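Local coordinates for protein ATP-dependent DNA helicase (PDB 5V9X) that probably uses ATP hydrolysis to travel 3'-to-5' along single-stranded DNA and unwind RNA:DNA duplexes, as a member of the bacterial Lhr helicase family, at residues A135-T147 with M155-S169. Numbering follows the deposited sequence.
With nucleotides of chain B.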
loop_
_atom_site.group_PDB
_atom_site.type_symbol
_atom_site.label_atom_id
_atom_site.label_comp_id
_atom_site.label_asym_id
_atom_site.label_seq_id
_atom_site.Cartn_x
_atom_site.Cartn_y
_atom_site.Cartn_z
ATOM N N ALA A 135 42.069 9.712 -1.773
ATOM C CA ALA A 135 40.674 9.514 -1.424
ATOM C C ALA A 135 39.852 9.223 -2.678
ATOM O O ALA A 135 40.099 9.816 -3.733
ATOM C CB ALA A 135 40.121 10.748 -0.715
ATOM N N PRO A 136 38.886 8.312 -2.602
ATOM C CA PRO A 136 37.968 8.117 -3.725
ATOM C C PRO A 136 36.928 9.224 -3.795
ATOM O O PRO A 136 36.535 9.810 -2.783
ATOM C CB PRO A 136 37.314 6.765 -3.414
ATOM C CG PRO A 136 37.382 6.658 -1.932
ATOM C CD PRO A 136 38.672 7.324 -1.531
ATOM N N SER A 137 36.489 9.513 -5.017
ATOM C CA SER A 137 35.458 10.517 -5.273
ATOM C C SER A 137 34.215 9.783 -5.762
ATOM O O SER A 137 34.137 9.381 -6.926
ATOM C CB SER A 137 35.928 11.554 -6.288
ATOM O OG SER A 137 35.637 11.143 -7.613
ATOM N N ILE A 138 33.246 9.613 -4.869
ATOM C CA ILE A 138 32.009 8.896 -5.159
ATOM C C ILE A 138 30.861 9.889 -5.036
ATOM O O ILE A 138 30.586 10.398 -3.941
ATOM C CB ILE A 138 31.811 7.697 -4.222
ATOM C CG1 ILE A 138 32.900 6.648 -4.467
ATOM C CG2 ILE A 138 30.423 7.105 -4.396
ATOM C CD1 ILE A 138 32.932 5.541 -3.434
ATOM N N THR A 139 30.188 10.162 -6.150
ATOM C CA THR A 139 29.091 11.117 -6.175
ATOM C C THR A 139 27.761 10.421 -5.903
ATOM O O THR A 139 27.572 9.246 -6.228
ATOM C CB THR A 139 29.035 11.841 -7.522
ATOM O OG1 THR A 139 28.983 10.879 -8.583
ATOM C CG2 THR A 139 30.263 12.710 -7.708
ATOM N N VAL A 140 26.840 11.161 -5.286
ATOM C CA VAL A 140 25.524 10.651 -4.904
ATOM C C VAL A 140 24.489 11.717 -5.237
ATOM O O VAL A 140 24.591 12.853 -4.759
ATOM C CB VAL A 140 25.447 10.294 -3.408
ATOM C CG1 VAL A 140 24.072 9.737 -3.068
ATOM C CG2 VAL A 140 26.544 9.306 -3.023
ATOM N N GLY A 141 23.487 11.356 -6.039
ATOM C CA GLY A 141 22.447 12.286 -6.411
ATOM C C GLY A 141 21.069 11.708 -6.147
ATOM O O GLY A 141 20.877 10.493 -6.098
ATOM N N VAL A 142 20.107 12.611 -5.971
ATOM C CA VAL A 142 18.707 12.252 -5.767
ATOM C C VAL A 142 17.888 12.908 -6.867
ATOM O O VAL A 142 17.958 14.130 -7.056
ATOM C CB VAL A 142 18.192 12.677 -4.384
ATOM C CG1 VAL A 142 16.696 12.417 -4.275
ATOM C CG2 VAL A 142 18.927 11.928 -3.301
ATOM N N ARG A 143 17.110 12.102 -7.583
ATOM C CA ARG A 143 16.183 12.591 -8.597
ATOM C C ARG A 143 14.775 12.167 -8.201
ATOM O O ARG A 143 14.438 10.979 -8.264
ATOM C CB ARG A 143 16.547 12.065 -9.982
ATOM C CG ARG A 143 15.456 12.269 -11.022
ATOM C CD ARG A 143 15.102 13.739 -11.211
ATOM N NE ARG A 143 13.917 13.892 -12.046
ATOM C CZ ARG A 143 13.922 13.801 -13.372
ATOM N NH1 ARG A 143 15.055 13.558 -14.019
ATOM N NH2 ARG A 143 12.795 13.950 -14.056
ATOM N N SER A 144 13.963 13.135 -7.786
ATOM C CA SER A 144 12.555 12.909 -7.491
ATOM C C SER A 144 11.769 14.079 -8.069
ATOM O O SER A 144 12.317 14.931 -8.775
ATOM C CB SER A 144 12.327 12.754 -5.982
ATOM O OG SER A 144 12.438 14.006 -5.325
ATOM N N GLY A 145 10.473 14.125 -7.761
ATOM C CA GLY A 145 9.652 15.240 -8.196
ATOM C C GLY A 145 10.054 16.568 -7.590
ATOM O O GLY A 145 9.740 17.620 -8.156
ATOM N N ASP A 146 10.749 16.546 -6.453
ATOM C CA ASP A 146 11.168 17.773 -5.788
ATOM C C ASP A 146 12.401 18.405 -6.416
ATOM O O ASP A 146 12.754 19.532 -6.048
ATOM C CB ASP A 146 11.436 17.501 -4.306
ATOM C CG ASP A 146 10.192 17.069 -3.562
ATOM O OD1 ASP A 146 9.098 17.578 -3.886
ATOM O OD2 ASP A 146 10.308 16.219 -2.656
ATOM N N THR A 147 13.057 17.724 -7.342
ATOM C CA THR A 147 14.276 18.257 -7.936
ATOM C C THR A 147 13.952 19.440 -8.840
ATOM O O THR A 147 13.190 19.281 -9.803
ATOM C CB THR A 147 14.998 17.180 -8.734
ATOM O OG1 THR A 147 15.163 16.011 -7.921
ATOM C CG2 THR A 147 16.358 17.688 -9.163
ATOM N N MET A 155 22.280 17.155 -13.214
ATOM C CA MET A 155 22.440 15.723 -12.997
ATOM C C MET A 155 22.472 14.924 -14.292
ATOM O O MET A 155 22.801 13.732 -14.256
ATOM C CB MET A 155 21.321 15.195 -12.098
ATOM C CG MET A 155 21.559 15.444 -10.624
ATOM S SD MET A 155 20.394 14.550 -9.590
ATOM C CE MET A 155 18.883 15.410 -9.989
ATOM N N ILE A 156 22.125 15.534 -15.419
ATOM C CA ILE A 156 22.280 14.881 -16.714
ATOM C C ILE A 156 23.615 15.246 -17.348
ATOM O O ILE A 156 24.250 14.413 -18.001
ATOM C CB ILE A 156 21.093 15.250 -17.625
ATOM C CG1 ILE A 156 19.783 14.772 -16.997
ATOM C CG2 ILE A 156 21.269 14.652 -19.012
ATOM C CD1 ILE A 156 18.543 15.312 -17.673
ATOM N N ALA A 157 24.061 16.488 -17.148
ATOM C CA ALA A 157 25.374 16.893 -17.635
ATOM C C ALA A 157 26.487 16.190 -16.872
ATOM O O ALA A 157 27.530 15.858 -17.448
ATOM C CB ALA A 157 25.527 18.409 -17.526
ATOM N N ASN A 158 26.285 15.955 -15.577
ATOM C CA ASN A 158 27.290 15.329 -14.717
ATOM C C ASN A 158 26.591 14.322 -13.818
ATOM O O ASN A 158 26.364 14.576 -12.630
ATOM C CB ASN A 158 28.038 16.382 -13.897
ATOM C CG ASN A 158 29.541 16.287 -14.058
ATOM O OD1 ASN A 158 30.084 16.597 -15.121
ATOM N ND2 ASN A 158 30.226 15.873 -12.996
ATOM N N PRO A 159 26.237 13.155 -14.357
ATOM C CA PRO A 159 25.433 12.213 -13.586
ATOM C C PRO A 159 26.202 11.691 -12.392
ATOM O O PRO A 159 27.439 11.551 -12.437
ATOM C CB PRO A 159 25.131 11.099 -14.597
ATOM C CG PRO A 159 26.238 11.186 -15.593
ATOM C CD PRO A 159 26.561 12.644 -15.699
ATOM N N PRO A 160 25.512 11.386 -11.298
ATOM C CA PRO A 160 26.189 10.856 -10.113
ATOM C C PRO A 160 26.487 9.370 -10.247
ATOM O O PRO A 160 25.846 8.640 -11.006
ATOM C CB PRO A 160 25.180 11.114 -8.991
ATOM C CG PRO A 160 23.854 11.036 -9.679
ATOM C CD PRO A 160 24.070 11.587 -11.069
ATOM N N ASP A 161 27.488 8.928 -9.482
ATOM C CA ASP A 161 27.832 7.510 -9.471
ATOM C C ASP A 161 26.723 6.682 -8.835
ATOM O O ASP A 161 26.435 5.569 -9.286
ATOM C CB ASP A 161 29.154 7.294 -8.735
ATOM C CG ASP A 161 30.325 7.967 -9.427
ATOM O OD1 ASP A 161 30.238 8.220 -10.648
ATOM O OD2 ASP A 161 31.337 8.237 -8.747
ATOM N N VAL A 162 26.089 7.210 -7.793
ATOM C CA VAL A 162 24.958 6.567 -7.134
ATOM C C VAL A 162 23.736 7.442 -7.371
ATOM O O VAL A 162 23.641 8.549 -6.828
ATOM C CB VAL A 162 25.206 6.366 -5.633
ATOM C CG1 VAL A 162 23.984 5.740 -4.974
ATOM C CG2 VAL A 162 26.447 5.516 -5.404
ATOM N N LEU A 163 22.799 6.954 -8.177
ATOM C CA LEU A 163 21.551 7.660 -8.432
ATOM C C LEU A 163 20.461 7.092 -7.534
ATOM O O LEU A 163 20.185 5.888 -7.565
ATOM C CB LEU A 163 21.136 7.555 -9.900
ATOM C CG LEU A 163 19.885 8.367 -10.237
ATOM C CD1 LEU A 163 20.150 9.855 -10.046
ATOM C CD2 LEU A 163 19.402 8.078 -11.651
ATOM N N ILE A 164 19.851 7.961 -6.734
ATOM C CA ILE A 164 18.720 7.618 -5.881
ATOM C C ILE A 164 17.476 8.239 -6.499
ATOM O O ILE A 164 17.481 9.426 -6.845
ATOM C CB ILE A 164 18.933 8.121 -4.442
ATOM C CG1 ILE A 164 20.165 7.460 -3.818
ATOM C CG2 ILE A 164 17.698 7.870 -3.603
ATOM C CD1 ILE A 164 20.561 8.055 -2.483
ATOM N N THR A 165 16.418 7.447 -6.648
ATOM C CA THR A 165 15.229 7.929 -7.341
ATOM C C THR A 165 14.027 7.082 -6.931
ATOM O O THR A 165 14.122 6.206 -6.066
ATOM C CB THR A 165 15.440 7.908 -8.859
ATOM O OG1 THR A 165 14.269 8.412 -9.511
ATOM C CG2 THR A 165 15.715 6.490 -9.347
ATOM N N THR A 166 12.894 7.358 -7.561
ATOM C CA THR A 166 11.636 6.653 -7.383
ATOM C C THR A 166 11.297 5.852 -8.637
ATOM O O THR A 166 11.900 6.049 -9.697
ATOM C CB THR A 166 10.508 7.649 -7.081
ATOM O OG1 THR A 166 10.363 8.560 -8.178
ATOM C CG2 THR A 166 10.804 8.425 -5.805
ATOM N N PRO A 167 10.340 4.920 -8.549
ATOM C CA PRO A 167 9.912 4.225 -9.774
ATOM C C PRO A 167 9.332 5.169 -10.809
ATOM O O PRO A 167 9.633 5.041 -12.002
ATOM C CB PRO A 167 8.866 3.224 -9.261
ATOM C CG PRO A 167 9.202 3.023 -7.825
ATOM C CD PRO A 167 9.705 4.349 -7.347
ATOM N N GLU A 168 8.511 6.127 -10.377
ATOM C CA GLU A 168 7.932 7.094 -11.303
ATOM C C GLU A 168 9.016 7.913 -11.993
ATOM O O GLU A 168 8.975 8.118 -13.212
ATOM C CB GLU A 168 6.956 8.012 -10.560
ATOM C CG GLU A 168 5.643 7.357 -10.138
ATOM C CD GLU A 168 5.798 6.390 -8.974
ATOM O OE1 GLU A 168 6.876 6.376 -8.339
ATOM O OE2 GLU A 168 4.838 5.640 -8.695
ATOM N N SER A 169 10.002 8.389 -11.230
ATOM C CA SER A 169 11.042 9.225 -11.822
ATOM C C SER A 169 11.996 8.407 -12.682
ATOM O O SER A 169 12.494 8.903 -13.700
ATOM C CB SER A 169 11.803 9.973 -10.732
ATOM O OG SER A 169 11.085 11.119 -10.314
ATOM P P DC B 10 8.213 11.388 -7.748
ATOM O OP1 DC B 10 9.280 10.741 -8.544
ATOM O OP2 DC B 10 8.562 12.295 -6.633
ATOM O "O5'" DC B 10 7.267 12.214 -8.730
ATOM C "C5'" DC B 10 6.925 11.686 -9.991
ATOM C "C4'" DC B 10 5.969 12.618 -10.704
ATOM O "O4'" DC B 10 4.647 12.487 -10.133
ATOM C "C3'" DC B 10 6.332 14.104 -10.603
ATOM O "O3'" DC B 10 6.443 14.658 -11.891
ATOM C "C2'" DC B 10 5.163 14.724 -9.830
ATOM C "C1'" DC B 10 4.041 13.751 -10.134
ATOM N N1 DC B 10 2.952 13.762 -9.123
ATOM C C2 DC B 10 1.622 13.705 -9.547
ATOM O O2 DC B 10 1.382 13.635 -10.759
ATOM N N3 DC B 10 0.633 13.721 -8.616
ATOM C C4 DC B 10 0.942 13.796 -7.319
ATOM N N4 DC B 10 -0.063 13.812 -6.437
ATOM C C5 DC B 10 2.295 13.859 -6.869
ATOM C C6 DC B 10 3.257 13.840 -7.795
ATOM P P DG B 12 11.314 15.260 -16.810
ATOM O OP1 DG B 12 11.985 13.997 -16.431
ATOM O OP2 DG B 12 11.611 16.510 -16.075
ATOM O "O5'" DG B 12 11.594 15.508 -18.354
ATOM C "C5'" DG B 12 11.019 14.643 -19.307
ATOM C "C4'" DG B 12 10.911 15.331 -20.645
ATOM O "O4'" DG B 12 10.028 16.469 -20.526
ATOM C "C3'" DG B 12 12.237 15.855 -21.193
ATOM O "O3'" DG B 12 12.446 15.338 -22.489
ATOM C "C2'" DG B 12 12.077 17.380 -21.200
ATOM C "C1'" DG B 12 10.568 17.568 -21.211
ATOM N N9 DG B 12 10.133 18.777 -20.520
ATOM C C8 DG B 12 10.636 19.282 -19.344
ATOM N N7 DG B 12 10.046 20.377 -18.955
ATOM C C5 DG B 12 9.086 20.612 -19.932
ATOM C C6 DG B 12 8.138 21.657 -20.046
ATOM O O6 DG B 12 7.956 22.614 -19.281
ATOM N N1 DG B 12 7.355 21.520 -21.190
ATOM C C2 DG B 12 7.471 20.500 -22.106
ATOM N N2 DG B 12 6.625 20.537 -23.147
ATOM N N3 DG B 12 8.354 19.514 -22.010
ATOM C C4 DG B 12 9.126 19.634 -20.902
HETATM O O HOH W 1 10.939 13.772 -11.525
#
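Met-155, in the last turn of helix 149-157, lays its thioether against the backbone of Val-142 and the side chain of Thr-147: the chain bends at chi3 (-68°), and CE meets Thr-147 CG2 tip to tip at 3.5 Å while also touching the Arg-143 CB. Next to it the Pro-160 ring lies against the backbone of Gly-141, with CB 3.4 Å from Gly-141 N; ring and sulfur both lie over this residue, which has no side chain there. Asp-161 then grips Thr-139 twice, its N donating to Thr-139 OG1 and its OD2 taking a weak bond from Thr-139 N. From Val-162 the two strands run parallel. Val-162 N bonds Thr-139 O, Val-162 O receives Gly-141 N, Ile-164 N bonds Gly-141 O and Ile-164 O receives Arg-143 N. Val-162 and Ile-164 share one face with Val-140 and Val-142, where Ile-164 CD1 reaches Val-140 CG1 at 3.9 Å; helix 107-116 packs on this face. Thr-165 has OG1 anti to its own N (chi1 -179°), which lets the hydroxyl donate to Arg-143 O at 2.9 Å. Thr-166 caps the following helix by accepting from Ser-169 N; its OG1 also lies against DC10 OP1 of chain B, too close for the length to be trusted. Ser-169 OG donates to DC10 OP1 of chain B at 2.6 Å, and Gly-145 N donates to OP2 of the same nucleotide at 2.9 Å. A water accepts from Arg-143 NE and donates to Ser-169 OG, while Arg-143 NH2 bonds DG12 OP1 of chain B in the guanidinium plane. This is the edge beta-alpha-beta unit of the first RecA-like domain, the C-terminal strand ends and what follows them facing the DNA. Since these DNA bonds all go to phosphate oxygens, the grip described here reads backbone rather than base, consistent with tracking along any sequence.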